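Local structure of Ro sixty-related protein, RSR (Deinococcus radiodurans, 2NVO) at residues Gln267-Gly270 / Leu271-Leu275; Ser292-Val295 / Gln296-Glu300; Leu302-Pro305 / Ala306-Lys309. The protein binds small RNAs that accumulate during recovery from ultraviolet irradiation and contributes to the resistance of the bacterium to that irradiation. All coordinates share one frame; numbering follows the deposited sequence.

Contact 1 of 3, residues Gln267-Gly270 / Leu271-Leu275; sequences QTNG and LTWLL
N269 lays its side chain over one face of the W273 indole, and this stack, with the G270 carbonyl beside it, carries the contact. The nearest approach is from N269 CB to W273 CG, 3.5 Å. CB stands 3.3 Å above the indole plane, offset toward the rim, and makes a CH-pi contact with the five-membered ring, lying 30° off the ring normal. The amide follows it across the pyrrole part: its plane is turned only 16° from that of the indole, with N269 CG 3.7 Å from W273 CD1 and N269 ND2 4.0 Å from W273 NE1. The two groups therefore stack flat, although the side chains as a whole cross at about a right angle. On the tryptophan side, CG is anti to the backbone N (chi1 -176°), which turns the indole back toward the residues ahead of the helix.

G270 is the N-cap of helix 271-283, one of the helices of the TROVE domain, whose HEAT-like repeats build a horseshoe. Its carbonyl starts the helical bonding: L274 N donates to G270 O over 3.2 Å. W273 CB and L274 CB each lie 3.6 Å from G270 O, so two beta carbons of the first turn lie against that oxygen.

Y262, A265 and M266 of helix 259-266 also touch the indole, which thus bridges the helix before the loop and the one after it; T268 ties the loop back through OG1 to A265 O. These residues fall in the region that probably binds RNA, judging by relatives. L271 packs instead on L302 of helix 292-302 and on A307 and L308 of helix 305-310.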
loop_
_atom_site.group_PDB
_atom_site.type_symbol
_atom_site.label_atom_id
_atom_site.label_comp_id
_atom_site.label_asym_id
_atom_site.label_seq_id
_atom_site.Cartn_x
_atom_site.Cartn_y
_atom_site.Cartn_z
ATOM N N GLN A 267 -22.935 -4.402 -6.881
ATOM C CA GLN A 267 -23.262 -5.814 -7.047
ATOM C C GLN A 267 -22.122 -6.575 -7.684
ATOM O O GLN A 267 -22.129 -7.801 -7.717
ATOM C CB GLN A 267 -24.511 -5.970 -7.910
ATOM C CG GLN A 267 -25.724 -5.222 -7.393
ATOM C CD GLN A 267 -26.835 -5.142 -8.428
ATOM O OE1 GLN A 267 -26.580 -5.184 -9.637
ATOM N NE2 GLN A 267 -28.078 -5.019 -7.959
ATOM N N THR A 268 -21.139 -5.842 -8.194
ATOM C CA THR A 268 -20.051 -6.451 -8.947
ATOM C C THR A 268 -18.681 -6.176 -8.347
ATOM O O THR A 268 -17.658 -6.414 -8.986
ATOM C CB THR A 268 -20.061 -5.980 -10.418
ATOM O OG1 THR A 268 -20.732 -4.714 -10.512
ATOM C CG2 THR A 268 -20.790 -6.992 -11.290
ATOM N N ASN A 269 -18.648 -5.669 -7.124
ATOM C CA ASN A 269 -17.363 -5.453 -6.478
ATOM C C ASN A 269 -17.300 -5.936 -5.036
ATOM O O ASN A 269 -18.322 -6.062 -4.366
ATOM C CB ASN A 269 -16.933 -3.990 -6.598
ATOM C CG ASN A 269 -15.951 -3.771 -7.735
ATOM O OD1 ASN A 269 -14.762 -4.085 -7.615
ATOM N ND2 ASN A 269 -16.440 -3.234 -8.844
ATOM N N GLY A 270 -16.084 -6.209 -4.576
ATOM C CA GLY A 270 -15.861 -6.688 -3.227
ATOM C C GLY A 270 -15.884 -5.607 -2.162
ATOM O O GLY A 270 -16.317 -4.474 -2.399
ATOM N N LEU A 271 -15.403 -5.977 -0.979
ATOM C CA LEU A 271 -15.486 -5.137 0.210
ATOM C C LEU A 271 -14.548 -3.932 0.161
ATOM O O LEU A 271 -14.916 -2.828 0.566
ATOM C CB LEU A 271 -15.207 -5.984 1.452
ATOM C CG LEU A 271 -15.433 -5.358 2.827
ATOM C CD1 LEU A 271 -16.709 -4.518 2.876
ATOM C CD2 LEU A 271 -15.458 -6.458 3.879
ATOM N N THR A 272 -13.336 -4.145 -0.327
ATOM C CA THR A 272 -12.380 -3.055 -0.456
ATOM C C THR A 272 -12.975 -1.913 -1.272
ATOM O O THR A 272 -12.961 -0.759 -0.838
ATOM C CB THR A 272 -11.081 -3.540 -1.101
ATOM O OG1 THR A 272 -10.635 -4.725 -0.427
ATOM C CG2 THR A 272 -10.009 -2.462 -1.003
ATOM N N TRP A 273 -13.520 -2.250 -2.439
ATOM C CA TRP A 273 -14.208 -1.288 -3.294
ATOM C C TRP A 273 -15.293 -0.576 -2.513
ATOM O O TRP A 273 -15.406 0.656 -2.540
ATOM C CB TRP A 273 -14.842 -1.991 -4.507
ATOM C CG TRP A 273 -15.491 -1.034 -5.480
ATOM C CD1 TRP A 273 -14.906 -0.466 -6.581
ATOM C CD2 TRP A 273 -16.833 -0.516 -5.435
ATOM N NE1 TRP A 273 -15.798 0.363 -7.220
ATOM C CE2 TRP A 273 -16.986 0.349 -6.538
ATOM C CE3 TRP A 273 -17.919 -0.711 -4.575
ATOM C CZ2 TRP A 273 -18.177 1.026 -6.798
ATOM C CZ3 TRP A 273 -19.101 -0.037 -4.834
ATOM C CH2 TRP A 273 -19.220 0.823 -5.936
ATOM N N LEU A 274 -16.107 -1.373 -1.823
ATOM C CA LEU A 274 -17.228 -0.850 -1.060
ATOM C C LEU A 274 -16.761 0.162 -0.015
ATOM O O LEU A 274 -17.381 1.214 0.175
ATOM C CB LEU A 274 -17.991 -1.998 -0.390
ATOM C CG LEU A 274 -19.261 -1.524 0.309
ATOM C CD1 LEU A 274 -20.117 -0.743 -0.670
ATOM C CD2 LEU A 274 -20.048 -2.682 0.920
ATOM N N LEU A 275 -15.669 -0.168 0.666
ATOM C CA LEU A 275 -15.138 0.711 1.705
ATOM C C LEU A 275 -14.773 2.094 1.162
ATOM O O LEU A 275 -15.121 3.116 1.760
ATOM C CB LEU A 275 -13.945 0.060 2.396
ATOM C CG LEU A 275 -14.367 -1.049 3.354
ATOM C CD1 LEU A 275 -13.163 -1.873 3.809
ATOM C CD2 LEU A 275 -15.098 -0.449 4.523
#

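Contact 2 of 3, residues Ser292-Val295 / Gln296-Glu300; sequences SATV and QAVIE
V298 N donates to T294 O over 2.8 Å. The same carbonyl oxygen is flanked by V298 CG2 at 3.4 Å, a methyl group; CG1 stands anti to the backbone N (chi1 169°), and CG2 beside it. Two residues earlier, Q296 N binds S292 O, also over 2.8 Å. I299 N reaches V295 O along the straightest of these bonds, 175° at the hydrogen, while A297 N closes on A293 O at 3.1 Å. A297 CB also sits 3.4 Å from A293 O, the oxygen its amide uses.

V295 and I299 supply the apolar pairing. They lie side by side and point the same way, four residues apart on one flank, with V295 CG1 3.9 Å from I299 CD1. The isoleucine runs its longer branch back along the preceding turn: CG1 is anti to the carbonyl carbon (chi1 -68°), which brings it to 3.4 Å from V295 O. That oxygen is thus bonded by the I299 amide and covered by the carbons of the same residue.

All this is the i to i+4 pattern of an alpha-helix, here helix 292-302 of the TROVE horseshoe. Its V295-I299 flank packs against helix 341-354, where both side chains touch R342 and I299 also meets A346. V298 and V295 share L287 in the loop before the helix, and V295 reaches V340 as well; both valines are buried. S292, A293 and A297 are exposed. T294 rests its side chain on V286, in the same loop as L287.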
loop_
_atom_site.group_PDB
_atom_site.type_symbol
_atom_site.label_atom_id
_atom_site.label_comp_id
_atom_site.label_asym_id
_atom_site.label_seq_id
_atom_site.Cartn_x
_atom_site.Cartn_y
_atom_site.Cartn_z
ATOM N N SER A 292 -33.861 1.964 3.678
ATOM C CA SER A 292 -33.339 0.879 4.497
ATOM C C SER A 292 -32.792 -0.368 3.805
ATOM O O SER A 292 -31.866 -0.984 4.329
ATOM C CB SER A 292 -34.361 0.487 5.554
ATOM O OG SER A 292 -34.520 1.540 6.486
ATOM N N ALA A 293 -33.354 -0.775 2.666
ATOM C CA ALA A 293 -32.923 -2.033 2.051
ATOM C C ALA A 293 -31.441 -2.030 1.652
ATOM O O ALA A 293 -30.695 -2.981 1.933
ATOM C CB ALA A 293 -33.797 -2.386 0.846
ATOM N N THR A 294 -31.027 -0.968 0.968
ATOM C CA THR A 294 -29.644 -0.862 0.530
ATOM C C THR A 294 -28.746 -0.634 1.736
ATOM O O THR A 294 -27.681 -1.218 1.816
ATOM C CB THR A 294 -29.442 0.288 -0.476
ATOM O OG1 THR A 294 -30.288 0.082 -1.615
ATOM C CG2 THR A 294 -28.003 0.331 -0.933
ATOM N N VAL A 295 -29.197 0.211 2.656
ATOM C CA VAL A 295 -28.489 0.450 3.920
ATOM C C VAL A 295 -28.192 -0.866 4.659
ATOM O O VAL A 295 -27.046 -1.130 5.041
ATOM C CB VAL A 295 -29.281 1.400 4.826
ATOM C CG1 VAL A 295 -28.780 1.337 6.259
ATOM C CG2 VAL A 295 -29.196 2.831 4.298
ATOM N N GLN A 296 -29.213 -1.712 4.833
ATOM C CA GLN A 296 -28.988 -2.970 5.534
ATOM C C GLN A 296 -28.033 -3.854 4.764
ATOM O O GLN A 296 -27.177 -4.525 5.342
ATOM C CB GLN A 296 -30.296 -3.739 5.806
ATOM C CG GLN A 296 -30.088 -4.868 6.829
ATOM C CD GLN A 296 -29.562 -4.362 8.165
ATOM O OE1 GLN A 296 -28.716 -5.002 8.796
ATOM N NE2 GLN A 296 -30.045 -3.200 8.594
ATOM N N ALA A 297 -28.172 -3.856 3.450
ATOM C CA ALA A 297 -27.317 -4.692 2.624
ATOM C C ALA A 297 -25.867 -4.220 2.736
ATOM O O ALA A 297 -24.940 -5.027 2.764
ATOM C CB ALA A 297 -27.781 -4.662 1.171
ATOM N N VAL A 298 -25.666 -2.904 2.790
ATOM C CA VAL A 298 -24.293 -2.404 2.990
ATOM C C VAL A 298 -23.769 -2.825 4.368
ATOM O O VAL A 298 -22.680 -3.377 4.477
ATOM C CB VAL A 298 -24.204 -0.875 2.779
ATOM C CG1 VAL A 298 -22.839 -0.319 3.254
ATOM C CG2 VAL A 298 -24.416 -0.543 1.304
ATOM N N ILE A 299 -24.557 -2.599 5.413
ATOM C CA ILE A 299 -24.158 -3.008 6.758
ATOM C C ILE A 299 -23.737 -4.473 6.819
ATOM O O ILE A 299 -22.713 -4.800 7.408
ATOM C CB ILE A 299 -25.247 -2.709 7.794
ATOM C CG1 ILE A 299 -25.392 -1.190 7.954
ATOM C CG2 ILE A 299 -24.929 -3.359 9.158
ATOM C CD1 ILE A 299 -26.656 -0.787 8.699
ATOM N N GLU A 300 -24.524 -5.355 6.202
ATOM C CA GLU A 300 -24.203 -6.783 6.212
ATOM C C GLU A 300 -22.870 -7.101 5.529
ATOM O O GLU A 300 -22.120 -7.963 5.976
ATOM C CB GLU A 300 -25.340 -7.610 5.581
ATOM C CG GLU A 300 -26.651 -7.530 6.352
ATOM C CD GLU A 300 -26.512 -7.966 7.806
ATOM O OE1 GLU A 300 -25.666 -8.840 8.086
ATOM O OE2 GLU A 300 -27.244 -7.439 8.674
#

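Contact 3 of 3, residues Leu302-Pro305 / Ala306-Lys309; sequences LTDP and AALK
The chain leaves helical geometry at T303 and takes it up again at P305, with D304 between them in an extended conformation (psi 110°). D304 O then accepts from L308 N over 2.8 Å, and more weakly from A307 N at 3.0 Å. K309 N in turn donates to P305 O.

The D304 side chain folds forward over the new helix. Its CG stands anti to the backbone N (chi1 -176°), which carries the carboxylate to the amide of A306, the first N-H of the helix after proline: A306 N gives OD2 a weak hydrogen bond of 3.1 Å, bent to 132° at the hydrogen. The A307 methyl lies against the D304 side chain, its CB 3.8 Å from D304 CB. The positive end of the helix dipole would be expected to stabilise the carboxylate's charge.

L308 lies back over the carbonyls of D304 and L302. Its CG sits only 3.3 Å from D304 O, and CD2 comes within 3.7 Å of L302 O, a buried carbonyl oxygen with no polar partner in the model. L308 also meets L353 of helix 341-354, while L302 packs on L274, L275, V343 and L347; both leucines are buried. T303 OG1 bonds back to I299 O.

An aspartate at the N-cap followed by proline in the first turn is a classic helix start, and here it opens the short helix 305-310, in the turn that follows helix 292-302 within the helical TROVE domain.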
loop_
_atom_site.group_PDB
_atom_site.type_symbol
_atom_site.label_atom_id
_atom_site.label_comp_id
_atom_site.label_asym_id
_atom_site.label_seq_id
_atom_site.Cartn_x
_atom_site.Cartn_y
_atom_site.Cartn_z
ATOM N N LEU A 302 -20.320 -4.948 5.240
ATOM C CA LEU A 302 -19.262 -4.270 5.983
ATOM C C LEU A 302 -18.840 -5.045 7.223
ATOM O O LEU A 302 -17.710 -4.915 7.697
ATOM C CB LEU A 302 -19.733 -2.875 6.403
ATOM C CG LEU A 302 -19.886 -1.871 5.265
ATOM C CD1 LEU A 302 -20.402 -0.544 5.798
ATOM C CD2 LEU A 302 -18.542 -1.720 4.569
ATOM N N THR A 303 -19.762 -5.840 7.761
ATOM C CA THR A 303 -19.511 -6.562 8.999
ATOM C C THR A 303 -19.480 -8.074 8.788
ATOM O O THR A 303 -19.556 -8.832 9.741
ATOM C CB THR A 303 -20.572 -6.251 10.063
ATOM O OG1 THR A 303 -21.875 -6.573 9.554
ATOM C CG2 THR A 303 -20.530 -4.772 10.461
ATOM N N ASP A 304 -19.376 -8.498 7.538
ATOM C CA ASP A 304 -19.286 -9.924 7.214
ATOM C C ASP A 304 -17.884 -10.436 7.547
ATOM O O ASP A 304 -16.922 -10.078 6.879
ATOM C CB ASP A 304 -19.590 -10.118 5.731
ATOM C CG ASP A 304 -19.623 -11.592 5.317
ATOM O OD1 ASP A 304 -20.056 -11.886 4.190
ATOM O OD2 ASP A 304 -19.215 -12.444 6.111
ATOM N N PRO A 305 -17.762 -11.271 8.590
ATOM C CA PRO A 305 -16.440 -11.727 9.030
ATOM C C PRO A 305 -15.665 -12.447 7.936
ATOM O O PRO A 305 -14.455 -12.261 7.813
ATOM C CB PRO A 305 -16.770 -12.681 10.184
ATOM C CG PRO A 305 -18.068 -12.179 10.710
ATOM C CD PRO A 305 -18.829 -11.739 9.492
ATOM N N ALA A 306 -16.361 -13.247 7.137
ATOM C CA ALA A 306 -15.714 -13.983 6.063
ATOM C C ALA A 306 -15.221 -13.051 4.959
ATOM O O ALA A 306 -14.197 -13.297 4.332
ATOM C CB ALA A 306 -16.664 -15.038 5.498
ATOM N N ALA A 307 -15.951 -11.977 4.715
ATOM C CA ALA A 307 -15.562 -11.049 3.669
ATOM C C ALA A 307 -14.434 -10.136 4.172
ATOM O O ALA A 307 -13.552 -9.751 3.408
ATOM C CB ALA A 307 -16.763 -10.234 3.200
ATOM N N LEU A 308 -14.479 -9.798 5.460
ATOM C CA LEU A 308 -13.403 -9.049 6.098
ATOM C C LEU A 308 -12.082 -9.833 6.026
ATOM O O LEU A 308 -11.034 -9.282 5.658
ATOM C CB LEU A 308 -13.776 -8.733 7.550
ATOM C CG LEU A 308 -14.841 -7.643 7.749
ATOM C CD1 LEU A 308 -15.374 -7.632 9.162
ATOM C CD2 LEU A 308 -14.295 -6.253 7.359
ATOM N N LYS A 309 -12.137 -11.121 6.368
ATOM C CA LYS A 309 -10.942 -11.961 6.372
ATOM C C LYS A 309 -10.361 -12.150 4.982
ATOM O O LYS A 309 -9.167 -11.960 4.771
ATOM C CB LYS A 309 -11.232 -13.327 7.005
ATOM C CG LYS A 309 -10.066 -14.310 6.932
ATOM C CD LYS A 309 -10.440 -15.660 7.540
ATOM C CE LYS A 309 -9.220 -16.562 7.713
ATOM N NZ LYS A 309 -8.512 -16.828 6.422
#

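Overall arrangement
The three contacts follow one another along the TROVE part of the chain. Contacts 1 and 3 are both helix starts: an aromatic-amide stack accompanies the first, a side-chain cap the second. Contact 2 runs along almost the whole of helix 292-302, where regular backbone bonding and aliphatic packing prevail. Each is partly buried, but contact 2 lies farthest out, about 29 Å between its centre and that of the chain, against 17 and 20 Å for contacts 1 and 3. The latter two touch through leucines: L271 CD1 is 3.7 Å from L302 CD2, and L275 also packs on L302. Contacts 2 and 3 adjoin in sequence, and both touch helix 341-354.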